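Local coordinates for C-type diheme-containing protein (Kuenenia stuttgartiensis, PDB 6H5L) that carries two covalently bound c-type hemes and probably passes electrons between them as part of a multiheme anammox reductase complex, at residues 207-210 and 211-215; 64-67 and 68-72; 135-138 and 139-142. All coordinates share one frame; numbering follows the deposited sequence.

Contact 1: 207-210 and 211-215. With HEC (heme c), chain K.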
loop_
_atom_site.group_PDB
_atom_site.type_symbol
_atom_site.label_atom_id
_atom_site.label_comp_id
_atom_site.label_asym_id
_atom_site.label_seq_id
_atom_site.Cartn_x
_atom_site.Cartn_y
_atom_site.Cartn_z
ATOM N N GLU B 207 -20.850 37.189 -18.873
ATOM C CA GLU B 207 -19.798 37.045 -17.871
ATOM C C GLU B 207 -20.315 36.399 -16.592
ATOM O O GLU B 207 -19.562 35.699 -15.907
ATOM C CB GLU B 207 -19.170 38.405 -17.566
ATOM C CG GLU B 207 -18.421 39.011 -18.740
ATOM C CD GLU B 207 -17.853 40.379 -18.425
ATOM O OE1 GLU B 207 -16.684 40.455 -17.992
ATOM O OE2 GLU B 207 -18.583 41.376 -18.603
ATOM N N ARG B 208 -21.586 36.616 -16.253
ATOM C CA ARG B 208 -22.155 35.964 -15.081
ATOM C C ARG B 208 -22.477 34.497 -15.334
ATOM O O ARG B 208 -22.549 33.719 -14.377
ATOM C CB ARG B 208 -23.407 36.709 -14.614
ATOM C CG ARG B 208 -23.111 38.104 -14.080
ATOM C CD ARG B 208 -24.326 38.728 -13.413
ATOM N NE ARG B 208 -25.470 38.791 -14.316
ATOM C CZ ARG B 208 -25.656 39.747 -15.221
ATOM N NH1 ARG B 208 -24.770 40.726 -15.348
ATOM N NH2 ARG B 208 -26.727 39.723 -15.999
ATOM N N TRP B 209 -22.668 34.100 -16.594
ATOM C CA TRP B 209 -22.728 32.676 -16.905
ATOM C C TRP B 209 -21.342 32.048 -16.833
ATOM O O TRP B 209 -21.196 30.911 -16.371
ATOM C CB TRP B 209 -23.351 32.451 -18.283
ATOM C CG TRP B 209 -24.837 32.654 -18.317
ATOM C CD1 TRP B 209 -25.513 33.653 -18.954
ATOM C CD2 TRP B 209 -25.832 31.839 -17.681
ATOM N NE1 TRP B 209 -26.865 33.512 -18.758
ATOM C CE2 TRP B 209 -27.088 32.407 -17.979
ATOM C CE3 TRP B 209 -25.784 30.687 -16.891
ATOM C CZ2 TRP B 209 -28.283 31.862 -17.515
ATOM C CZ3 TRP B 209 -26.972 30.147 -16.430
ATOM C CH2 TRP B 209 -28.204 30.735 -16.742
ATOM N N TYR B 210 -20.315 32.768 -17.295
ATOM C CA TYR B 210 -18.939 32.324 -17.079
ATOM C C TYR B 210 -18.670 32.126 -15.594
ATOM O O TYR B 210 -18.137 31.092 -15.175
ATOM C CB TYR B 210 -17.943 33.339 -17.649
ATOM C CG TYR B 210 -18.099 33.701 -19.112
ATOM C CD1 TYR B 210 -18.783 32.876 -19.996
ATOM C CD2 TYR B 210 -17.542 34.874 -19.608
ATOM C CE1 TYR B 210 -18.916 33.218 -21.332
ATOM C CE2 TYR B 210 -17.670 35.222 -20.937
ATOM C CZ TYR B 210 -18.356 34.391 -21.795
ATOM O OH TYR B 210 -18.485 34.735 -23.121
ATOM N N LEU B 211 -19.031 33.125 -14.786
ATOM C CA LEU B 211 -18.824 33.042 -13.345
ATOM C C LEU B 211 -19.629 31.901 -12.737
ATOM O O LEU B 211 -19.133 31.176 -11.868
ATOM C CB LEU B 211 -19.200 34.371 -12.695
ATOM C CG LEU B 211 -19.055 34.513 -11.182
ATOM C CD1 LEU B 211 -17.599 34.394 -10.767
ATOM C CD2 LEU B 211 -19.640 35.842 -10.732
ATOM N N THR B 212 -20.878 31.732 -13.178
ATOM C CA THR B 212 -21.693 30.624 -12.689
ATOM C C THR B 212 -21.036 29.283 -12.990
ATOM O O THR B 212 -20.997 28.396 -12.130
ATOM C CB THR B 212 -23.090 30.683 -13.308
ATOM O OG1 THR B 212 -23.778 31.846 -12.834
ATOM C CG2 THR B 212 -23.888 29.445 -12.953
ATOM N N HIS B 213 -20.505 29.122 -14.205
ATOM C CA HIS B 213 -19.884 27.855 -14.582
ATOM C C HIS B 213 -18.691 27.533 -13.692
ATOM O O HIS B 213 -18.478 26.370 -13.327
ATOM C CB HIS B 213 -19.466 27.892 -16.052
ATOM C CG HIS B 213 -20.618 27.964 -17.005
ATOM N ND1 HIS B 213 -20.468 28.318 -18.329
ATOM C CD2 HIS B 213 -21.939 27.726 -16.827
ATOM C CE1 HIS B 213 -21.647 28.297 -18.925
ATOM N NE2 HIS B 213 -22.557 27.939 -18.036
ATOM N N TYR B 214 -17.899 28.545 -13.332
ATOM C CA TYR B 214 -16.756 28.295 -12.460
ATOM C C TYR B 214 -17.199 27.994 -11.034
ATOM O O TYR B 214 -16.576 27.178 -10.344
ATOM C CB TYR B 214 -15.795 29.483 -12.471
ATOM C CG TYR B 214 -14.658 29.313 -11.492
ATOM C CD1 TYR B 214 -13.626 28.419 -11.746
ATOM C CD2 TYR B 214 -14.623 30.035 -10.305
ATOM C CE1 TYR B 214 -12.586 28.252 -10.849
ATOM C CE2 TYR B 214 -13.589 29.876 -9.403
ATOM C CZ TYR B 214 -12.573 28.985 -9.681
ATOM O OH TYR B 214 -11.542 28.828 -8.782
ATOM N N VAL B 215 -18.261 28.653 -10.567
ATOM C CA VAL B 215 -18.772 28.376 -9.227
ATOM C C VAL B 215 -19.272 26.940 -9.136
ATOM O O VAL B 215 -19.009 26.236 -8.152
ATOM C CB VAL B 215 -19.870 29.387 -8.849
ATOM C CG1 VAL B 215 -20.556 28.968 -7.557
ATOM C CG2 VAL B 215 -19.283 30.780 -8.708
HETATM FE FE HEC K . -20.696 35.721 -2.053
HETATM C CHA HEC K . -23.510 34.148 -0.871
HETATM C CHB HEC K . -20.731 33.674 -4.814
HETATM C CHC HEC K . -18.107 37.511 -3.425
HETATM C CHD HEC K . -20.174 37.244 0.964
HETATM N NA HEC K . -21.937 34.225 -2.750
HETATM C C1A HEC K . -22.974 33.653 -2.040
HETATM C C2A HEC K . -23.394 32.455 -2.744
HETATM C C3A HEC K . -22.623 32.323 -3.830
HETATM C C4A HEC K . -21.692 33.435 -3.857
HETATM C CMA HEC K . -22.701 31.194 -4.883
HETATM C CAA HEC K . -24.527 31.500 -2.300
HETATM C CBA HEC K . -25.777 31.730 -3.147
HETATM C CGA HEC K . -26.881 30.821 -2.671
HETATM O O1A HEC K . -26.694 30.145 -1.627
HETATM O O2A HEC K . -27.950 30.774 -3.331
HETATM N NB HEC K . -19.561 35.567 -3.768
HETATM C C1B HEC K . -19.867 34.749 -4.838
HETATM C C2B HEC K . -19.134 35.224 -5.993
HETATM C C3B HEC K . -18.403 36.285 -5.615
HETATM C C4B HEC K . -18.661 36.519 -4.206
HETATM C CMB HEC K . -19.195 34.565 -7.390
HETATM C CAB HEC K . -17.442 37.134 -6.480
HETATM C CBB HEC K . -18.160 37.828 -7.658
HETATM N NC HEC K . -19.355 37.087 -1.349
HETATM C C1C HEC K . -18.414 37.764 -2.104
HETATM C C2C HEC K . -17.911 38.868 -1.310
HETATM C C3C HEC K . -18.382 38.713 -0.063
HETATM C C4C HEC K . -19.368 37.643 -0.084
HETATM C CMC HEC K . -16.717 39.759 -1.728
HETATM C CAC HEC K . -18.054 39.604 1.160
HETATM C CBC HEC K . -18.608 41.031 0.956
HETATM N ND HEC K . -21.685 35.684 -0.221
HETATM C C1D HEC K . -21.298 36.444 0.881
HETATM C C2D HEC K . -22.274 36.253 1.932
HETATM C C3D HEC K . -23.319 35.284 1.358
HETATM C C4D HEC K . -22.869 34.986 0.018
HETATM C CMD HEC K . -22.266 36.893 3.335
HETATM C CAD HEC K . -24.585 34.740 2.059
HETATM C CBD HEC K . -24.213 33.550 2.940
HETATM C CGD HEC K . -25.410 33.103 3.737
HETATM O O1D HEC K . -26.541 33.576 3.449
HETATM O O2D HEC K . -25.234 32.273 4.667
#
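Thr212 and His213 fold back on Arg208 and Trp209 in a local contact between successive turns of helix 205-217, the last helix of the chain. The carbonyl O of Arg208 is gripped twice: Thr212 N binds it from above the carbonyl plane at 2.9 Å, while Thr212 OG1 donates to the same Arg208 O at 2.7 Å from nearer that plane. The hydroxyl reaches back because chi1 of -66° sets it beside its own backbone N. One residue on, the His213 imidazole lies under Trp209 O, which stands 3.1 Å above the His213 ring plane near the rim; ND1 of that ring is hydrogen-bonded to Thr124. This is the C-terminal helix of a class I cytochrome c fold, and it packs through Tyr210 and Tyr214 on the N-terminal helix of the domain, 122-135. On another side of the helix the Trp209 indole stacks with Tyr184, and the polar end of Arg208 pairs with Asp205. Leu211, with CG anti to the backbone N (chi1 -180°), turns its fork to the heme: the end of the side chain rests on the heme methyl CMB, CD2 coming to 3.6 Å and CD1 hardly farther.

Contact 2: 64-67 and 68-72. With HEC (heme c), chain L.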
loop_
_atom_site.group_PDB
_atom_site.type_symbol
_atom_site.label_atom_id
_atom_site.label_comp_id
_atom_site.label_asym_id
_atom_site.label_seq_id
_atom_site.Cartn_x
_atom_site.Cartn_y
_atom_site.Cartn_z
ATOM N N ASP B 64 -41.859 34.960 -5.749
ATOM C CA ASP B 64 -40.564 34.717 -5.121
ATOM C C ASP B 64 -40.735 34.162 -3.716
ATOM O O ASP B 64 -40.039 33.220 -3.321
ATOM C CB ASP B 64 -39.744 36.008 -5.083
ATOM C CG ASP B 64 -39.256 36.428 -6.453
ATOM O OD1 ASP B 64 -39.360 35.619 -7.397
ATOM O OD2 ASP B 64 -38.770 37.572 -6.587
ATOM N N ILE B 65 -41.652 34.744 -2.940
ATOM C CA ILE B 65 -41.872 34.285 -1.572
ATOM C C ILE B 65 -42.462 32.880 -1.570
ATOM O O ILE B 65 -42.017 32.003 -0.820
ATOM C CB ILE B 65 -42.770 35.278 -0.812
ATOM C CG1 ILE B 65 -42.143 36.674 -0.817
ATOM C CG2 ILE B 65 -43.006 34.804 0.614
ATOM C CD1 ILE B 65 -43.043 37.748 -0.236
ATOM N N TYR B 66 -43.472 32.644 -2.412
ATOM C CA TYR B 66 -44.072 31.317 -2.502
ATOM C C TYR B 66 -43.045 30.264 -2.900
ATOM O O TYR B 66 -43.126 29.117 -2.450
ATOM C CB TYR B 66 -45.229 31.333 -3.502
ATOM C CG TYR B 66 -45.962 30.016 -3.623
ATOM C CD1 TYR B 66 -47.045 29.724 -2.804
ATOM C CD2 TYR B 66 -45.567 29.062 -4.554
ATOM C CE1 TYR B 66 -47.713 28.519 -2.908
ATOM C CE2 TYR B 66 -46.227 27.855 -4.663
ATOM C CZ TYR B 66 -47.299 27.590 -3.839
ATOM O OH TYR B 66 -47.954 26.389 -3.949
ATOM N N ARG B 67 -42.076 30.633 -3.739
ATOM C CA ARG B 67 -41.050 29.680 -4.147
ATOM C C ARG B 67 -40.155 29.307 -2.974
ATOM O O ARG B 67 -39.855 28.127 -2.763
ATOM C CB ARG B 67 -40.225 30.263 -5.292
ATOM C CG ARG B 67 -39.263 29.272 -5.930
ATOM C CD ARG B 67 -38.539 29.892 -7.115
ATOM N NE ARG B 67 -38.544 29.004 -8.274
ATOM C CZ ARG B 67 -37.890 29.247 -9.404
ATOM N NH1 ARG B 67 -37.169 30.352 -9.532
ATOM N NH2 ARG B 67 -37.956 28.381 -10.406
ATOM N N THR B 68 -39.714 30.303 -2.202
ATOM C CA THR B 68 -38.850 30.029 -1.057
ATOM C C THR B 68 -39.569 29.185 -0.011
ATOM O O THR B 68 -38.964 28.298 0.605
ATOM C CB THR B 68 -38.363 31.342 -0.442
ATOM O OG1 THR B 68 -37.850 32.192 -1.476
ATOM C CG2 THR B 68 -37.264 31.082 0.575
ATOM N N ILE B 69 -40.861 29.448 0.205
ATOM C CA ILE B 69 -41.643 28.657 1.154
ATOM C C ILE B 69 -41.729 27.206 0.698
ATOM O O ILE B 69 -41.570 26.276 1.498
ATOM C CB ILE B 69 -43.042 29.276 1.335
ATOM C CG1 ILE B 69 -42.938 30.707 1.867
ATOM C CG2 ILE B 69 -43.891 28.418 2.260
ATOM C CD1 ILE B 69 -44.237 31.489 1.777
ATOM N N SER B 70 -41.974 26.991 -0.597
ATOM C CA SER B 70 -42.129 25.633 -1.108
ATOM C C SER B 70 -40.803 24.885 -1.121
ATOM O O SER B 70 -40.741 23.712 -0.737
ATOM C CB SER B 70 -42.735 25.671 -2.510
ATOM O OG SER B 70 -44.021 26.266 -2.490
ATOM N N TYR B 71 -39.731 25.545 -1.559
ATOM C CA TYR B 71 -38.452 24.863 -1.711
ATOM C C TYR B 71 -37.673 24.797 -0.404
ATOM O O TYR B 71 -36.915 23.845 -0.188
ATOM C CB TYR B 71 -37.621 25.562 -2.786
ATOM C CG TYR B 71 -36.334 24.863 -3.154
ATOM C CD1 TYR B 71 -36.308 23.897 -4.150
ATOM C CD2 TYR B 71 -35.140 25.185 -2.521
ATOM C CE1 TYR B 71 -35.135 23.264 -4.499
ATOM C CE2 TYR B 71 -33.959 24.556 -2.864
ATOM C CZ TYR B 71 -33.963 23.596 -3.855
ATOM O OH TYR B 71 -32.796 22.960 -4.208
ATOM N N GLY B 72 -37.845 25.783 0.473
ATOM C CA GLY B 72 -37.054 25.864 1.680
ATOM C C GLY B 72 -35.706 26.507 1.416
ATOM O O GLY B 72 -35.369 26.903 0.299
HETATM FE FE HEC L . -38.704 30.287 7.495
HETATM C CHA HEC L . -36.145 32.007 5.999
HETATM C CHB HEC L . -40.904 31.612 5.187
HETATM C CHC HEC L . -41.320 28.627 9.004
HETATM C CHD HEC L . -36.564 29.042 9.886
HETATM N NA HEC L . -38.557 31.567 5.892
HETATM C C1A HEC L . -37.398 32.167 5.451
HETATM C C2A HEC L . -37.700 32.998 4.302
HETATM C C3A HEC L . -39.031 32.893 4.076
HETATM C C4A HEC L . -39.581 31.989 5.071
HETATM C CMA HEC L . -39.911 33.557 2.992
HETATM C CAA HEC L . -36.566 33.808 3.606
HETATM C CBA HEC L . -36.811 34.393 2.217
HETATM C CGA HEC L . -35.592 35.175 1.794
HETATM O O1A HEC L . -34.796 35.580 2.682
HETATM O O2A HEC L . -35.418 35.396 0.568
HETATM N NB HEC L . -40.732 30.159 7.168
HETATM C C1B HEC L . -41.431 30.763 6.140
HETATM C C2B HEC L . -42.816 30.339 6.235
HETATM C C3B HEC L . -42.930 29.523 7.289
HETATM C C4B HEC L . -41.622 29.390 7.895
HETATM C CMB HEC L . -43.951 30.785 5.288
HETATM C CAB HEC L . -44.209 28.816 7.795
HETATM C CBB HEC L . -44.658 27.718 6.805
HETATM N NC HEC L . -38.908 29.069 9.137
HETATM C C1C HEC L . -40.077 28.481 9.580
HETATM C C2C HEC L . -39.744 27.579 10.663
HETATM C C3C HEC L . -38.464 27.802 10.990
HETATM C C4C HEC L . -37.889 28.673 9.982
HETATM C CMC HEC L . -40.794 26.871 11.549
HETATM C CAC HEC L . -37.674 27.134 12.140
HETATM C CBC HEC L . -37.514 25.623 11.870
HETATM N ND HEC L . -36.672 30.492 7.885
HETATM C C1D HEC L . -36.002 29.872 8.937
HETATM C C2D HEC L . -34.604 30.240 8.873
HETATM C C3D HEC L . -34.480 31.167 7.657
HETATM C C4D HEC L . -35.811 31.263 7.108
HETATM C CMD HEC L . -33.481 29.793 9.831
HETATM C CAD HEC L . -33.213 31.859 7.116
HETATM C CBD HEC L . -32.410 30.869 6.283
HETATM C CGD HEC L . -31.145 31.525 5.798
HETATM O O1D HEC L . -31.232 32.605 5.157
HETATM O O2D HEC L . -30.049 30.961 6.044
#
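Ile65 and Ile69 meet one turn apart on helix 62-71, which in this cytochrome c domain flanks the first heme and leads toward the loop bearing its axial ligand Met78. The tightly packed part of the contact is the heme side. Ile65 CG2 meets Ile69 CD1 at 3.7 Å as the two side chains cross obliquely, and Ile69 in turn lays CG1 against the heme methyl CMB at 3.6 Å. Thr68 joins them by dividing its branches: CG2, opposite the backbone N across the CA-CB bond, touches the propionate carbon CBA of the heme at 3.7 Å, whereas OG1 (chi1 -49°) swings back to Asp64. There the carbonyl O of Asp64 receives both Thr68 N and Thr68 OG1, one from each face of its plane, so the threonine hydroxyl is satisfied within the helix while its methyl packs on the aliphatic part of the propionate. The carboxylate of Asp64 accepts a hydrogen bond from Thr53 N.

The side formed by Arg67, Ser70 and Tyr71 is looser and only partly buried. Tyr71 N bonds to Arg67 O, while the side-chain ends of these two residues diverge. Arg67 and Ser70, with the buried Tyr66, pack on Leu116, and Tyr71 on Pro117, of a second subunit, another copy of this protein; Tyr71 O accepts a hydrogen bond from Arg119 of that subunit. At the helix end Gly72 adopts a positive phi of 82°, and its N still bonds to Thr68 O. Ser70 repeats the double grip: its N and OG both donate to Tyr66 O, from opposite faces of the carbonyl plane, OG at 3.0 Å. Also hydrogen-bonded to Arg89, Ser70 OG stands 3.5 Å above one face of the Tyr66 ring, toward its rim at CE2.

Contact 3: 135-138 and 139-142. With HEC (heme c), chain K.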
loop_
_atom_site.group_PDB
_atom_site.type_symbol
_atom_site.label_atom_id
_atom_site.label_comp_id
_atom_site.label_asym_id
_atom_site.label_seq_id
_atom_site.Cartn_x
_atom_site.Cartn_y
_atom_site.Cartn_z
ATOM N N LYS B 135 -10.640 39.709 -11.076
ATOM C CA LYS B 135 -11.409 40.907 -11.400
ATOM C C LYS B 135 -12.263 41.367 -10.226
ATOM O O LYS B 135 -12.427 42.573 -10.012
ATOM C CB LYS B 135 -12.279 40.652 -12.633
ATOM C CG LYS B 135 -12.926 41.904 -13.203
ATOM C CD LYS B 135 -13.391 41.682 -14.629
ATOM C CE LYS B 135 -13.815 42.984 -15.285
ATOM N NZ LYS B 135 -14.008 42.820 -16.752
ATOM N N LEU B 136 -12.814 40.430 -9.453
ATOM C CA LEU B 136 -13.682 40.780 -8.339
ATOM C C LEU B 136 -13.245 40.192 -7.005
ATOM O O LEU B 136 -13.825 40.559 -5.975
ATOM C CB LEU B 136 -15.128 40.349 -8.632
ATOM C CG LEU B 136 -15.750 41.020 -9.860
ATOM C CD1 LEU B 136 -17.164 40.515 -10.111
ATOM C CD2 LEU B 136 -15.737 42.536 -9.706
ATOM N N GLU B 137 -12.251 39.304 -6.989
ATOM C CA GLU B 137 -11.650 38.776 -5.764
ATOM C C GLU B 137 -12.711 38.236 -4.805
ATOM O O GLU B 137 -12.851 38.678 -3.662
ATOM C CB GLU B 137 -10.781 39.837 -5.085
ATOM C CG GLU B 137 -9.657 40.372 -5.961
ATOM C CD GLU B 137 -8.808 41.409 -5.250
ATOM O OE1 GLU B 137 -7.593 41.169 -5.074
ATOM O OE2 GLU B 137 -9.357 42.463 -4.864
ATOM N N CYS B 138 -13.465 37.251 -5.296
ATOM C CA CYS B 138 -14.484 36.617 -4.470
ATOM C C CYS B 138 -13.877 35.754 -3.374
ATOM O O CYS B 138 -14.559 35.455 -2.388
ATOM C CB CYS B 138 -15.413 35.778 -5.343
ATOM S SG CYS B 138 -15.811 36.532 -6.934
ATOM N N TRP B 139 -12.613 35.352 -3.525
ATOM C CA TRP B 139 -11.930 34.575 -2.497
ATOM C C TRP B 139 -11.761 35.348 -1.196
ATOM O O TRP B 139 -11.413 34.742 -0.176
ATOM C CB TRP B 139 -10.565 34.120 -3.013
ATOM C CG TRP B 139 -9.694 35.252 -3.450
ATOM C CD1 TRP B 139 -9.637 35.813 -4.692
ATOM C CD2 TRP B 139 -8.753 35.969 -2.643
ATOM N NE1 TRP B 139 -8.719 36.835 -4.710
ATOM C CE2 TRP B 139 -8.163 36.951 -3.463
ATOM C CE3 TRP B 139 -8.353 35.877 -1.306
ATOM C CZ2 TRP B 139 -7.194 37.834 -2.990
ATOM C CZ3 TRP B 139 -7.392 36.754 -0.839
ATOM C CH2 TRP B 139 -6.824 37.719 -1.679
ATOM N N LYS B 140 -11.979 36.665 -1.210
ATOM C CA LYS B 140 -11.928 37.460 0.013
ATOM C C LYS B 140 -12.868 36.899 1.075
ATOM O O LYS B 140 -12.446 36.567 2.188
ATOM C CB LYS B 140 -12.269 38.920 -0.302
ATOM C CG LYS B 140 -11.150 39.689 -0.992
ATOM C CD LYS B 140 -9.993 39.950 -0.038
ATOM C CE LYS B 140 -8.856 40.682 -0.728
ATOM N NZ LYS B 140 -9.298 42.003 -1.254
ATOM N N CYS B 141 -14.151 36.773 0.737
ATOM C CA CYS B 141 -15.134 36.202 1.651
ATOM C C CYS B 141 -15.230 34.684 1.538
ATOM O O CYS B 141 -15.343 33.996 2.557
ATOM C CB CYS B 141 -16.512 36.820 1.398
ATOM S SG CYS B 141 -16.632 38.612 1.663
ATOM N N HIS B 142 -15.172 34.143 0.320
ATOM C CA HIS B 142 -15.478 32.736 0.091
ATOM C C HIS B 142 -14.256 31.829 0.059
ATOM O O HIS B 142 -14.410 30.611 0.203
ATOM C CB HIS B 142 -16.252 32.572 -1.223
ATOM C CG HIS B 142 -17.641 33.125 -1.178
ATOM N ND1 HIS B 142 -18.687 32.458 -0.578
ATOM C CD2 HIS B 142 -18.158 34.281 -1.658
ATOM C CE1 HIS B 142 -19.789 33.178 -0.687
ATOM N NE2 HIS B 142 -19.494 34.290 -1.339
HETATM FE FE HEC K . -20.696 35.721 -2.053
HETATM C CHA HEC K . -23.510 34.148 -0.871
HETATM C CHB HEC K . -20.731 33.674 -4.814
HETATM C CHC HEC K . -18.107 37.511 -3.425
HETATM C CHD HEC K . -20.174 37.244 0.964
HETATM N NA HEC K . -21.937 34.225 -2.750
HETATM C C1A HEC K . -22.974 33.653 -2.040
HETATM C C2A HEC K . -23.394 32.455 -2.744
HETATM C C3A HEC K . -22.623 32.323 -3.830
HETATM C C4A HEC K . -21.692 33.435 -3.857
HETATM C CMA HEC K . -22.701 31.194 -4.883
HETATM C CAA HEC K . -24.527 31.500 -2.300
HETATM C CBA HEC K . -25.777 31.730 -3.147
HETATM C CGA HEC K . -26.881 30.821 -2.671
HETATM O O1A HEC K . -26.694 30.145 -1.627
HETATM O O2A HEC K . -27.950 30.774 -3.331
HETATM N NB HEC K . -19.561 35.567 -3.768
HETATM C C1B HEC K . -19.867 34.749 -4.838
HETATM C C2B HEC K . -19.134 35.224 -5.993
HETATM C C3B HEC K . -18.403 36.285 -5.615
HETATM C C4B HEC K . -18.661 36.519 -4.206
HETATM C CMB HEC K . -19.195 34.565 -7.390
HETATM C CAB HEC K . -17.442 37.134 -6.480
HETATM C CBB HEC K . -18.160 37.828 -7.658
HETATM N NC HEC K . -19.355 37.087 -1.349
HETATM C C1C HEC K . -18.414 37.764 -2.104
HETATM C C2C HEC K . -17.911 38.868 -1.310
HETATM C C3C HEC K . -18.382 38.713 -0.063
HETATM C C4C HEC K . -19.368 37.643 -0.084
HETATM C CMC HEC K . -16.717 39.759 -1.728
HETATM C CAC HEC K . -18.054 39.604 1.160
HETATM C CBC HEC K . -18.608 41.031 0.956
HETATM N ND HEC K . -21.685 35.684 -0.221
HETATM C C1D HEC K . -21.298 36.444 0.881
HETATM C C2D HEC K . -22.274 36.253 1.932
HETATM C C3D HEC K . -23.319 35.284 1.358
HETATM C C4D HEC K . -22.869 34.986 0.018
HETATM C CMD HEC K . -22.266 36.893 3.335
HETATM C CAD HEC K . -24.585 34.740 2.059
HETATM C CBD HEC K . -24.213 33.550 2.940
HETATM C CGD HEC K . -25.410 33.103 3.737
HETATM O O1D HEC K . -26.541 33.576 3.449
HETATM O O2D HEC K . -25.234 32.273 4.667
#
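Cys138, Cys141 and His142 hold one heme c between them, as the Cys-X-X-Cys-His motif of a c-type cytochrome. The covalent links come first: Cys138 SG is bonded to heme CAB at 1.8 Å and Cys141 SG to heme CAC at 1.8 Å, two thioethers on neighbouring pyrroles. Coordination follows, with His142 NE2 bound to the iron at 2.0 Å and Met196 supplying the other axial ligand.

Hydrogen bonds fold the short segment. His142 N reaches Cys138 O at 3.1 Å in the carbonyl plane, and the same oxygen lies at the edge of the His142 imidazole, near its plane. Cys141 N adds only a weak bond to Cys138 O. Lys140 N approaches Glu137 O at 3.3 Å from well above the carbonyl plane, closing a turn that runs into the short, weakly bonded helix 139-142.

Away from the heme, side chains pack alongside one another. Glu137 runs beside Trp139, its carboxylate almost perpendicular to the indole and its CB 3.7 Å from Trp139 NE1. The indole is turned back over Glu137 by a chi1 of 57°, and NE1 is hydrogen-bonded to Glu133 O. Lys140 curls past one indole face, and its NZ makes a long salt bridge of 3.6 Å with Glu137 OE2.

With both thioethers and the proximal histidine drawn from five consecutive residues, the heme is permanently attached, and its histidine-methionine ligation is consistent with electron transfer rather than substrate binding at the iron.

In the fold
Along the chain the order is contact 2, contact 3, contact 1, with contact 2 in the first heme domain and the other two in the second. Contacts 1 and 3 sit on the same side of the chain's centre, their own centres about 14 Å apart, and touch the same heme: helix 205-217 borders it, while the loop after helix 122-135 and the short helix 139-142 attach it. They also meet directly through a long, weak ion pair between Glu207 and Lys135. Contact 2, on helix 62-71, borders the other heme, its centre about 24 Å from that of contact 1 and about 29 Å from that of contact 3. The protein thus sets two similar heme units in series, consistent with a relay for electrons.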